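PDB 6YJO: FAD-binding PCMH-type domain-containing protein from Gibberella zeae, which carries a covalently tethered FAD and probably oxidises oligosaccharides, as a fungal flavin-dependent oxidoreductase. Local coordinates for residues D121-V126 against T135-A140; A97-H102 against G166-A171; D188-A193 against A228-Q233. One frame throughout, in Å; residues are numbered along the deposited sequence.

How the contacts relate
Following the chain from the N terminus, the end of strand 95-98 opens contact 2 with residues 97-102. The chain then runs on to contact 1, where residues 121-126 and 135-140 close a short hairpin before residues 166-171 complete contact 2; contact 1 is therefore nested inside the loop of contact 2. Contact 3 follows in series, pairing 188-193 with 228-233. Strand 228-233 also binds the hairpin of contact 1, Leu230 N lying 2.8 Å from Val136 O, while Phe232 and Leu230 pack on Ile167 and Ala171 of contact 2. Between contacts 1 and 2, Ala138 O lies 2.8 Å from Ser99 OG. The three thus join the antiparallel sheet to the FAD-binding loop and helix.

Contact 1. Residues D121-V126 against T135-A140; sequences DAMDTV and TVQAGA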
loop_
_atom_site.group_PDB
_atom_site.type_symbol
_atom_site.label_atom_id
_atom_site.label_comp_id
_atom_site.label_asym_id
_atom_site.label_seq_id
_atom_site.Cartn_x
_atom_site.Cartn_y
_atom_site.Cartn_z
ATOM N N ASP A 121 -7.074 -2.457 15.462
ATOM C CA ASP A 121 -6.258 -1.285 15.768
ATOM C C ASP A 121 -5.707 -1.320 17.192
ATOM O O ASP A 121 -4.634 -0.765 17.454
ATOM C CB ASP A 121 -7.093 -0.018 15.548
ATOM C CG ASP A 121 -6.336 1.257 15.878
ATOM O OD1 ASP A 121 -5.087 1.226 15.907
ATOM O OD2 ASP A 121 -6.996 2.293 16.108
ATOM N N ALA A 122 -6.420 -1.954 18.127
ATOM C CA ALA A 122 -5.975 -1.999 19.516
ATOM C C ALA A 122 -4.842 -2.994 19.751
ATOM O O ALA A 122 -4.218 -2.955 20.818
ATOM C CB ALA A 122 -7.155 -2.336 20.435
ATOM N N MET A 123 -4.556 -3.872 18.792
ATOM C CA MET A 123 -3.464 -4.840 18.896
ATOM C C MET A 123 -2.295 -4.289 18.087
ATOM O O MET A 123 -2.219 -4.474 16.872
ATOM C CB MET A 123 -3.915 -6.207 18.395
ATOM C CG MET A 123 -5.094 -6.784 19.159
ATOM S SD MET A 123 -5.785 -8.272 18.407
ATOM C CE MET A 123 -4.315 -9.296 18.256
ATOM N N ASP A 124 -1.372 -3.597 18.771
ATOM C CA ASP A 124 -0.280 -2.904 18.093
ATOM C C ASP A 124 1.078 -3.153 18.746
ATOM O O ASP A 124 1.999 -2.352 18.560
ATOM C CB ASP A 124 -0.559 -1.398 18.035
ATOM C CG ASP A 124 -0.591 -0.752 19.410
ATOM O OD1 ASP A 124 -0.366 -1.457 20.416
ATOM O OD2 ASP A 124 -0.839 0.471 19.486
ATOM N N THR A 125 1.237 -4.241 19.494
ATOM C CA THR A 125 2.496 -4.480 20.187
ATOM C C THR A 125 3.581 -4.900 19.199
ATOM O O THR A 125 3.392 -5.836 18.413
ATOM C CB THR A 125 2.315 -5.551 21.267
ATOM O OG1 THR A 125 1.308 -5.126 22.199
ATOM C CG2 THR A 125 3.623 -5.800 22.007
ATOM N N VAL A 126 4.716 -4.197 19.240
ATOM C CA VAL A 126 5.907 -4.546 18.469
ATOM C C VAL A 126 6.882 -5.253 19.397
ATOM O O VAL A 126 6.975 -4.925 20.586
ATOM C CB VAL A 126 6.564 -3.300 17.839
ATOM C CG1 VAL A 126 7.815 -3.695 17.060
ATOM C CG2 VAL A 126 5.580 -2.560 16.943
ATOM N N THR A 135 8.095 -9.449 15.737
ATOM C CA THR A 135 6.666 -9.735 15.744
ATOM C C THR A 135 5.928 -8.411 15.883
ATOM O O THR A 135 6.136 -7.681 16.856
ATOM C CB THR A 135 6.282 -10.678 16.889
ATOM O OG1 THR A 135 5.778 -9.914 17.990
ATOM C CG2 THR A 135 7.473 -11.499 17.362
ATOM N N VAL A 136 5.072 -8.106 14.915
ATOM C CA VAL A 136 4.298 -6.870 14.896
ATOM C C VAL A 136 2.820 -7.239 14.847
ATOM O O VAL A 136 2.359 -7.846 13.873
ATOM C CB VAL A 136 4.684 -5.973 13.708
ATOM C CG1 VAL A 136 3.762 -4.773 13.631
ATOM C CG2 VAL A 136 6.144 -5.533 13.823
ATOM N N GLN A 137 2.081 -6.861 15.887
ATOM C CA GLN A 137 0.655 -7.152 15.929
ATOM C C GLN A 137 -0.055 -6.418 14.798
ATOM O O GLN A 137 0.374 -5.351 14.352
ATOM C CB GLN A 137 0.073 -6.768 17.291
ATOM C CG GLN A 137 0.342 -7.810 18.366
ATOM C CD GLN A 137 -0.376 -7.518 19.667
ATOM O OE1 GLN A 137 -0.330 -6.403 20.185
ATOM N NE2 GLN A 137 -1.052 -8.526 20.203
ATOM N N ALA A 138 -1.147 -7.018 14.322
ATOM C CA ALA A 138 -1.753 -6.613 13.061
ATOM C C ALA A 138 -2.292 -5.186 13.069
ATOM O O ALA A 138 -2.574 -4.648 11.992
ATOM C CB ALA A 138 -2.869 -7.593 12.710
ATOM N N GLY A 139 -2.427 -4.557 14.231
ATOM C CA GLY A 139 -2.958 -3.217 14.329
ATOM C C GLY A 139 -1.935 -2.112 14.408
ATOM O O GLY A 139 -2.315 -0.936 14.404
ATOM N N ALA A 140 -0.650 -2.442 14.491
ATOM C CA ALA A 140 0.371 -1.409 14.553
ATOM C C ALA A 140 0.353 -0.571 13.281
ATOM O O ALA A 140 0.190 -1.090 12.173
ATOM C CB ALA A 140 1.754 -2.033 14.751
#
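Val126 and Val136 form an antiparallel, non-hydrogen-bonded pair with their CA atoms 4.6 Å apart, and from there residues 121-125 follow the other chain back past a type I turn spanning Gln137 to Ala140. Gln137 does most of the holding, since it binds both polar backbone atoms of Thr125. Its backbone N donates to Thr125 O at 3.0 Å, while its side-chain OE1 accepts Thr125 N at 2.8 Å with an angle of 155° at the hydrogen. That second donor lies in the carboxamide plane, on a lone pair of OE1. The reach depends on CG standing anti to the carbonyl carbon (chi1 -80°) and on an extended chain beyond it, which lays the side chain alongside Thr125, pointing the same way. Thr125 OG1 is also 2.9 Å from OE1. At the nitrogen end of the amide, the methyl CE of Met123 approaches Gln137 NE2 at 3.9 Å, the two side chains crossing at about a right angle. Met123 turns its own carbonyl O into the turn, where Gly139 N donates to it at 2.7 Å, although the bond is bent (130°). With no side chain on Gly139, its CA comes within 4.1 Å of Asp121 CA. Apolar contact is lighter: Val126 CG1 meets Val136 CG2 at 4.1 Å, side by side. The two acidic side chains are held from elsewhere, Asp121 by a salt bridge to Arg337 and Asp124 by one to Arg336. Within the FAD-binding domain these residues form the base of the beta hairpin of strands 126-128 and 133-137; helix 142-152 packs against Val126, Val136 and Ala140 through Val145 and Leu149, while Met123, Gln137 and Ala138 touch strand 226-236, which hydrogen-bonds to Val136 and Ala138.

Contact 2. Residues A97-H102 against G166-A171; sequences AKSGGH and GIAGHA. With FAD (flavin-adenine dinucleotide), chain C.
The adenine of FAD lies between Ala97 and Ala168, one from each segment: Ala97 CB sits over one face, 3.6 Å from FAD C5A, and Ala168 CB over the opposite face, 3.3 Å from FAD N7A. The two histidine rings meet the cofactor at their edges. His102 ND1 is bonded covalently to FAD C8M near the plane of its ring, and His170 ND1 lies 2.7 Å from FAD O2' in a hydrogen bond that either could donate, with FAD N1 also in the plane of that ring. His170 CG is anti to the backbone N (chi1 -167°), which carries the imidazole out from the helix to the ribityl chain.

Between these ends the protein binds the pyrophosphate through backbone N-H groups. Gly166 N donates to FAD O2P at 2.6 Å, Ser99 N and Gly101 N share FAD O2A, and FAD O1P takes Gly100 N and, at 3.3 Å, Gly169 N. Glycines let the chains close up, Gly100 CA lying 3.6 Å from Gly166 N. Ser99 OG, instead of reaching the phosphates, binds Ala138 O.

Gly166 is the N-cap of helix 167-171, whose start would favour the phosphate charge. With Cys162 as the second covalent site, the His102 bond makes this a bicovalent flavin, a linkage that in relatives generally raises the redox potential.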
loop_
_atom_site.group_PDB
_atom_site.type_symbol
_atom_site.label_atom_id
_atom_site.label_comp_id
_atom_site.label_asym_id
_atom_site.label_seq_id
_atom_site.Cartn_x
_atom_site.Cartn_y
_atom_site.Cartn_z
ATOM N N ALA A 97 -11.676 -7.167 8.084
ATOM C CA ALA A 97 -10.745 -6.643 9.071
ATOM C C ALA A 97 -10.280 -5.256 8.647
ATOM O O ALA A 97 -10.028 -5.005 7.466
ATOM C CB ALA A 97 -9.542 -7.574 9.243
ATOM N N LYS A 98 -10.187 -4.354 9.619
ATOM C CA LYS A 98 -9.632 -3.022 9.418
ATOM C C LYS A 98 -8.516 -2.796 10.426
ATOM O O LYS A 98 -8.725 -2.964 11.632
ATOM C CB LYS A 98 -10.710 -1.944 9.578
ATOM C CG LYS A 98 -10.233 -0.537 9.241
ATOM C CD LYS A 98 -10.517 0.458 10.355
ATOM C CE LYS A 98 -11.971 0.898 10.368
ATOM N NZ LYS A 98 -12.319 1.573 11.649
ATOM N N SER A 99 -7.337 -2.413 9.931
ATOM C CA SER A 99 -6.181 -2.158 10.784
ATOM C C SER A 99 -5.932 -0.659 10.901
ATOM O O SER A 99 -6.231 -0.050 11.934
ATOM C CB SER A 99 -4.943 -2.868 10.228
ATOM O OG SER A 99 -3.755 -2.393 10.840
ATOM N N GLY A 100 -5.392 -0.055 9.845
ATOM C CA GLY A 100 -5.152 1.375 9.837
ATOM C C GLY A 100 -6.310 2.168 9.264
ATOM O O GLY A 100 -6.533 3.320 9.647
ATOM N N GLY A 101 -7.052 1.560 8.344
ATOM C CA GLY A 101 -8.192 2.206 7.729
ATOM C C GLY A 101 -7.884 3.043 6.509
ATOM O O GLY A 101 -8.766 3.782 6.051
ATOM N N HIS A 102 -6.674 2.951 5.959
ATOM C CA HIS A 102 -6.286 3.803 4.841
ATOM C C HIS A 102 -6.723 3.268 3.488
ATOM O O HIS A 102 -6.319 3.838 2.467
ATOM C CB HIS A 102 -4.770 4.012 4.828
ATOM C CG HIS A 102 -4.337 5.266 5.512
ATOM N ND1 HIS A 102 -4.150 6.461 4.847
ATOM C CD2 HIS A 102 -4.091 5.521 6.818
ATOM C CE1 HIS A 102 -3.779 7.387 5.711
ATOM N NE2 HIS A 102 -3.740 6.845 6.915
ATOM N N GLY A 166 -1.872 1.309 8.419
ATOM C CA GLY A 166 -1.799 0.095 9.209
ATOM C C GLY A 166 -0.881 -0.937 8.576
ATOM O O GLY A 166 -0.779 -1.054 7.355
ATOM N N ILE A 167 -0.198 -1.698 9.435
ATOM C CA ILE A 167 0.797 -2.648 8.948
ATOM C C ILE A 167 0.131 -3.776 8.171
ATOM O O ILE A 167 0.677 -4.265 7.176
ATOM C CB ILE A 167 1.640 -3.189 10.119
ATOM C CG1 ILE A 167 2.805 -4.044 9.602
ATOM C CG2 ILE A 167 0.787 -4.010 11.077
ATOM C CD1 ILE A 167 3.810 -3.271 8.759
ATOM N N ALA A 168 -1.054 -4.208 8.609
ATOM C CA ALA A 168 -1.701 -5.362 7.991
ATOM C C ALA A 168 -2.023 -5.095 6.525
ATOM O O ALA A 168 -1.554 -5.808 5.632
ATOM C CB ALA A 168 -2.965 -5.724 8.769
ATOM N N GLY A 169 -2.829 -4.066 6.258
ATOM C CA GLY A 169 -3.182 -3.757 4.883
ATOM C C GLY A 169 -1.983 -3.396 4.031
ATOM O O GLY A 169 -1.941 -3.719 2.842
ATOM N N HIS A 170 -0.994 -2.731 4.626
ATOM C CA HIS A 170 0.189 -2.308 3.885
ATOM C C HIS A 170 0.998 -3.509 3.401
ATOM O O HIS A 170 1.349 -3.603 2.218
ATOM C CB HIS A 170 1.031 -1.403 4.782
ATOM C CG HIS A 170 2.102 -0.646 4.061
ATOM N ND1 HIS A 170 1.831 0.293 3.090
ATOM C CD2 HIS A 170 3.449 -0.678 4.187
ATOM C CE1 HIS A 170 2.964 0.805 2.645
ATOM N NE2 HIS A 170 3.962 0.231 3.293
ATOM N N ALA A 171 1.293 -4.448 4.303
ATOM C CA ALA A 171 2.179 -5.559 3.967
ATOM C C ALA A 171 1.467 -6.646 3.171
ATOM O O ALA A 171 2.063 -7.246 2.268
ATOM C CB ALA A 171 2.781 -6.151 5.240
HETATM P PA FAD C . -7.298 -0.873 6.042
HETATM O O1A FAD C . -8.466 -0.205 5.421
HETATM O O2A FAD C . -7.448 -1.131 7.550
HETATM O O5B FAD C . -6.954 -2.215 5.291
HETATM C C5B FAD C . -6.849 -2.264 3.853
HETATM C C4B FAD C . -7.064 -3.679 3.388
HETATM O O4B FAD C . -6.357 -4.586 4.270
HETATM C C3B FAD C . -8.519 -4.137 3.394
HETATM O O3B FAD C . -8.766 -5.057 2.337
HETATM C C2B FAD C . -8.643 -4.799 4.766
HETATM O O2B FAD C . -9.690 -5.758 4.805
HETATM C C1B FAD C . -7.279 -5.474 4.876
HETATM N N9A FAD C . -6.855 -5.743 6.248
HETATM C C8A FAD C . -6.592 -4.832 7.241
HETATM N N7A FAD C . -6.239 -5.370 8.383
HETATM C C5A FAD C . -6.274 -6.736 8.126
HETATM C C6A FAD C . -6.003 -7.856 8.930
HETATM N N6A FAD C . -5.629 -7.787 10.210
HETATM N N1A FAD C . -6.135 -9.075 8.363
HETATM C C2A FAD C . -6.507 -9.154 7.084
HETATM N N3A FAD C . -6.787 -8.169 6.229
HETATM C C4A FAD C . -6.653 -6.972 6.818
HETATM N N1 FAD C . 1.065 2.621 0.013
HETATM C C2 FAD C . 2.343 2.462 -0.443
HETATM O O2 FAD C . 2.698 1.434 -1.030
HETATM N N3 FAD C . 3.272 3.472 -0.245
HETATM C C4 FAD C . 3.040 4.677 0.388
HETATM O O4 FAD C . 3.944 5.501 0.507
HETATM C C4X FAD C . 1.680 4.834 0.867
HETATM N N5 FAD C . 1.371 5.942 1.480
HETATM C C5X FAD C . 0.072 6.086 1.941
HETATM C C6 FAD C . -0.294 7.270 2.571
HETATM C C7 FAD C . -1.574 7.456 3.078
HETATM C C7M FAD C . -1.914 8.747 3.775
HETATM C C8 FAD C . -2.542 6.455 2.886
HETATM C C8M FAD C . -3.944 6.618 3.408
HETATM C C9 FAD C . -2.190 5.277 2.234
HETATM C C9A FAD C . -0.898 5.090 1.759
HETATM N N10 FAD C . -0.513 3.905 1.102
HETATM C C10 FAD C . 0.765 3.746 0.634
HETATM C "C1'" FAD C . -1.489 2.836 0.851
HETATM C "C2'" FAD C . -1.490 1.739 1.904
HETATM O "O2'" FAD C . -0.380 0.867 1.698
HETATM C "C3'" FAD C . -2.785 0.937 1.768
HETATM O "O3'" FAD C . -3.877 1.846 1.855
HETATM C "C4'" FAD C . -2.972 -0.149 2.826
HETATM O "O4'" FAD C . -3.493 -1.334 2.225
HETATM C "C5'" FAD C . -3.902 0.319 3.921
HETATM O "O5'" FAD C . -3.775 -0.558 5.056
HETATM P P FAD C . -4.518 -0.243 6.398
HETATM O O1P FAD C . -4.510 -1.483 7.295
HETATM O O2P FAD C . -3.970 1.006 6.984
HETATM O O3P FAD C . -6.001 0.018 5.845
#

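Contact 3. Residues D188-A193 against A228-Q233; sequences DTFLGA and AELGFQ
Gly231 N donates to Gly192 O at 2.7 Å, the shortest hydrogen bond between the segments, meeting the carbonyl almost end-on. Gly231 also offers its O to Leu191 N at 2.8 Å, in a nearly straight bond (174°) that arrives from above the carbonyl plane. Leu191 and Gly192 therefore both face the single residue Gly231, which is a classic beta bulge, and Leu191 has the helix-like psi of -44° that belongs to its first position. Ahead of the bulge, Thr189 O is approached twice, by Gln233 N at 2.9 Å and by the CA-H of Phe232. Beyond it, Ala193 pairs with Leu230 and its CA lies close to Glu229 O in a bent CA-H...O contact. The antiparallel pairing is thus kept on both sides of the extra residue.

Phe190 and Phe232 project on the same side of the sheet and form an offset edge-to-face pair, the edge of Phe190 toward the face of Phe232, with ring centroids 5.9 Å apart and planes at 71°. Phe190 CD1 touches Phe232 CE1 at 3.9 Å. Phe190 CE1, the neighbouring ring carbon, also meets Leu230 CD2 at 3.8 Å, these side chains crossing at about a right angle. Over the centre of one Phe190 face lies Gly192 N, 3.7 Å above the plane. Across the bulge, Leu191 CD1 rests on the backbone of Phe232.

In the wider sheet, strand 226-236 is flanked by 190-196 and by 133-137, where Phe232 hydrogen-bonds to Cys134 through the backbone, and helix 167-171 covers the face that carries Leu230 and Phe232.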
loop_
_atom_site.group_PDB
_atom_site.type_symbol
_atom_site.label_atom_id
_atom_site.label_comp_id
_atom_site.label_asym_id
_atom_site.label_seq_id
_atom_site.Cartn_x
_atom_site.Cartn_y
_atom_site.Cartn_z
ATOM N N ASP A 188 8.491 -8.338 1.184
ATOM C CA ASP A 188 9.711 -9.071 0.862
ATOM C C ASP A 188 10.446 -9.499 2.122
ATOM O O ASP A 188 11.190 -10.484 2.099
ATOM C CB ASP A 188 10.619 -8.222 -0.028
ATOM C CG ASP A 188 10.055 -8.027 -1.427
ATOM O OD1 ASP A 188 9.176 -8.816 -1.838
ATOM O OD2 ASP A 188 10.493 -7.086 -2.119
ATOM N N THR A 189 10.242 -8.787 3.228
ATOM C CA THR A 189 10.819 -9.141 4.518
ATOM C C THR A 189 9.844 -9.926 5.386
ATOM O O THR A 189 10.107 -10.122 6.575
ATOM C CB THR A 189 11.277 -7.878 5.254
ATOM O OG1 THR A 189 10.137 -7.101 5.637
ATOM C CG2 THR A 189 12.172 -7.033 4.358
ATOM N N PHE A 190 8.737 -10.392 4.805
ATOM C CA PHE A 190 7.676 -11.060 5.550
ATOM C C PHE A 190 8.059 -12.508 5.835
ATOM O O PHE A 190 8.415 -13.258 4.920
ATOM C CB PHE A 190 6.371 -10.993 4.751
ATOM C CG PHE A 190 5.195 -11.627 5.439
ATOM C CD1 PHE A 190 4.552 -10.977 6.480
ATOM C CD2 PHE A 190 4.721 -12.865 5.031
ATOM C CE1 PHE A 190 3.470 -11.558 7.111
ATOM C CE2 PHE A 190 3.635 -13.450 5.659
ATOM C CZ PHE A 190 3.009 -12.796 6.698
ATOM N N LEU A 191 7.989 -12.898 7.110
ATOM C CA LEU A 191 8.312 -14.254 7.544
ATOM C C LEU A 191 7.080 -15.134 7.689
ATOM O O LEU A 191 7.092 -16.290 7.254
ATOM C CB LEU A 191 9.059 -14.224 8.887
ATOM C CG LEU A 191 10.442 -13.563 8.951
ATOM C CD1 LEU A 191 10.953 -13.547 10.390
ATOM C CD2 LEU A 191 11.439 -14.283 8.059
ATOM N N GLY A 192 6.021 -14.608 8.290
ATOM C CA GLY A 192 4.811 -15.369 8.521
ATOM C C GLY A 192 3.873 -14.569 9.398
ATOM O O GLY A 192 4.195 -13.462 9.844
ATOM N N ALA A 193 2.696 -15.143 9.634
ATOM C CA ALA A 193 1.682 -14.456 10.420
ATOM C C ALA A 193 0.734 -15.445 11.077
ATOM O O ALA A 193 0.300 -16.414 10.452
ATOM C CB ALA A 193 0.873 -13.486 9.557
ATOM N N ALA A 228 -3.512 -11.524 12.776
ATOM C CA ALA A 228 -3.400 -10.922 14.096
ATOM C C ALA A 228 -1.984 -10.493 14.451
ATOM O O ALA A 228 -1.816 -9.566 15.246
ATOM C CB ALA A 228 -3.898 -11.900 15.171
ATOM N N GLU A 229 -0.967 -11.144 13.890
ATOM C CA GLU A 229 0.424 -10.809 14.160
ATOM C C GLU A 229 1.241 -11.145 12.921
ATOM O O GLU A 229 1.127 -12.255 12.396
ATOM C CB GLU A 229 0.936 -11.585 15.378
ATOM C CG GLU A 229 2.265 -11.105 15.928
ATOM C CD GLU A 229 2.630 -11.768 17.250
ATOM O OE1 GLU A 229 1.960 -11.489 18.268
ATOM O OE2 GLU A 229 3.586 -12.572 17.267
ATOM N N LEU A 230 2.038 -10.191 12.446
ATOM C CA LEU A 230 2.916 -10.391 11.301
ATOM C C LEU A 230 4.363 -10.465 11.772
ATOM O O LEU A 230 4.745 -9.799 12.740
ATOM C CB LEU A 230 2.766 -9.262 10.270
ATOM C CG LEU A 230 1.375 -9.043 9.658
ATOM C CD1 LEU A 230 0.542 -8.073 10.500
ATOM C CD2 LEU A 230 1.476 -8.540 8.220
ATOM N N GLY A 231 5.158 -11.281 11.090
ATOM C CA GLY A 231 6.578 -11.420 11.375
ATOM C C GLY A 231 7.384 -10.891 10.200
ATOM O O GLY A 231 7.004 -11.089 9.042
ATOM N N PHE A 232 8.473 -10.188 10.509
ATOM C CA PHE A 232 9.382 -9.655 9.503
ATOM C C PHE A 232 10.825 -9.786 9.973
ATOM O O PHE A 232 11.105 -9.810 11.174
ATOM C CB PHE A 232 9.116 -8.169 9.205
ATOM C CG PHE A 232 7.671 -7.831 8.967
ATOM C CD1 PHE A 232 7.153 -7.805 7.684
ATOM C CD2 PHE A 232 6.840 -7.504 10.025
ATOM C CE1 PHE A 232 5.829 -7.475 7.465
ATOM C CE2 PHE A 232 5.516 -7.176 9.811
ATOM C CZ PHE A 232 5.012 -7.161 8.530
ATOM N N GLN A 233 11.742 -9.840 9.004
ATOM C CA GLN A 233 13.179 -9.806 9.258
ATOM C C GLN A 233 13.647 -8.369 9.048
ATOM O O GLN A 233 13.633 -7.861 7.922
ATOM C CB GLN A 233 13.917 -10.773 8.334
ATOM C CG GLN A 233 15.373 -11.026 8.717
ATOM C CD GLN A 233 15.509 -11.751 10.046
ATOM O OE1 GLN A 233 14.716 -12.642 10.364
ATOM N NE2 GLN A 233 16.509 -11.367 10.834
#